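PDB 5OQR: condensin complex subunit 3 from Schizosaccharomyces pombe, which is a regulatory subunit of condensin, the complex required for conversion of interphase chromatin into mitotic-like condensed chromosomes. Local coordinates for residues S241-K244 / A245-M249. Numbering follows the deposited sequence.
Sequences SVEK and AAADM
Lys244 and Asp248, one turn apart on helix 240-257, form an i to i+4 salt bridge. Lys244 NZ donates to Asp248 OD1 at 2.7 Å and meets the syn lone pair of that oxygen. Asp248 OD2 lies farther from Lys244 NZ, at 3.5 Å, and the grip is one-sided. The lysine chain bends at chi2 (-58°) and then runs extended, which carries NZ to the carboxylate. Asp248 CG sits beside its own backbone N (chi1 -80°), turning the carboxylate back toward the preceding turn. Without the carboxylate, as with an alanine here, the Lys244 ammonium would probably lose this mate and its chain would be freer to swing.

The backbone adds four successive alpha-helical hydrogen bonds. Ala245 N to Ser241 O spans 2.9 Å, and Ala246 N to Val242 O spans 3.0 Å. Ala247 N and Asp248 N bond to the carbonyls of Glu243 and Lys244 in the same way.

The helix belongs to HEAT repeat 5. Asp239 OD1 accepts a hydrogen bond from Ser241 N near the helix start. Val242 and Ala245 pack on helix 202-212, Ala246 and Met249 on helix 224-235. Lys244, Ala247 and Asp248 touch Val288 of helix 275-288.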
loop_
_atom_site.group_PDB
_atom_site.type_symbol
_atom_site.label_atom_id
_atom_site.label_comp_id
_atom_site.label_asym_id
_atom_site.label_seq_id
_atom_site.Cartn_x
_atom_site.Cartn_y
_atom_site.Cartn_z
ATOM N N SER A 241 1.564 -5.977 13.330
ATOM C CA SER A 241 2.227 -5.237 14.401
ATOM C C SER A 241 2.235 -3.737 14.137
ATOM O O SER A 241 1.981 -2.946 15.052
ATOM C CB SER A 241 3.657 -5.744 14.582
ATOM O OG SER A 241 3.672 -6.974 15.277
ATOM N N VAL A 242 2.546 -3.323 12.908
ATOM C CA VAL A 242 2.515 -1.902 12.577
ATOM C C VAL A 242 1.112 -1.353 12.790
ATOM O O VAL A 242 0.921 -0.277 13.369
ATOM C CB VAL A 242 2.989 -1.670 11.130
ATOM C CG1 VAL A 242 3.081 -0.182 10.838
ATOM C CG2 VAL A 242 4.329 -2.352 10.871
ATOM N N GLU A 243 0.108 -2.091 12.320
ATOM C CA GLU A 243 -1.274 -1.660 12.481
ATOM C C GLU A 243 -1.638 -1.537 13.956
ATOM O O GLU A 243 -2.391 -0.639 14.345
ATOM C CB GLU A 243 -2.198 -2.644 11.766
ATOM C CG GLU A 243 -3.619 -2.155 11.601
ATOM C CD GLU A 243 -4.542 -2.706 12.665
ATOM O OE1 GLU A 243 -4.764 -3.934 12.677
ATOM O OE2 GLU A 243 -5.033 -1.915 13.495
ATOM N N LYS A 244 -1.100 -2.428 14.792
ATOM C CA LYS A 244 -1.378 -2.367 16.224
ATOM C C LYS A 244 -0.700 -1.163 16.865
ATOM O O LYS A 244 -1.260 -0.540 17.773
ATOM C CB LYS A 244 -0.915 -3.655 16.900
ATOM C CG LYS A 244 -1.874 -4.206 17.932
ATOM C CD LYS A 244 -2.158 -3.218 19.043
ATOM C CE LYS A 244 -2.970 -3.873 20.148
ATOM N NZ LYS A 244 -3.451 -2.895 21.158
ATOM N N ALA A 245 0.509 -0.827 16.412
ATOM C CA ALA A 245 1.223 0.311 16.980
ATOM C C ALA A 245 0.528 1.621 16.638
ATOM O O ALA A 245 0.495 2.544 17.458
ATOM C CB ALA A 245 2.667 0.325 16.479
ATOM N N ALA A 246 -0.028 1.724 15.429
ATOM C CA ALA A 246 -0.735 2.938 15.041
ATOM C C ALA A 246 -2.044 3.079 15.805
ATOM O O ALA A 246 -2.434 4.189 16.181
ATOM C CB ALA A 246 -0.991 2.932 13.536
ATOM N N ALA A 247 -2.734 1.963 16.044
ATOM C CA ALA A 247 -3.973 2.007 16.810
ATOM C C ALA A 247 -3.716 2.362 18.268
ATOM O O ALA A 247 -4.557 3.004 18.906
ATOM C CB ALA A 247 -4.697 0.666 16.709
ATOM N N ASP A 248 -2.565 1.959 18.812
ATOM C CA ASP A 248 -2.242 2.289 20.196
ATOM C C ASP A 248 -1.865 3.757 20.339
ATOM O O ASP A 248 -2.237 4.405 21.322
ATOM C CB ASP A 248 -1.113 1.390 20.700
ATOM C CG ASP A 248 -1.599 0.011 21.112
ATOM O OD1 ASP A 248 -2.701 -0.385 20.685
ATOM O OD2 ASP A 248 -0.878 -0.677 21.863
ATOM N N MET A 249 -1.120 4.297 19.373
ATOM C CA MET A 249 -0.819 5.724 19.384
ATOM C C MET A 249 -2.097 6.542 19.311
ATOM O O MET A 249 -2.211 7.594 19.950
ATOM C CB MET A 249 0.099 6.068 18.213
ATOM C CG MET A 249 0.299 7.565 17.970
ATOM S SD MET A 249 0.955 7.904 16.329
ATOM C CE MET A 249 -0.433 7.419 15.305
#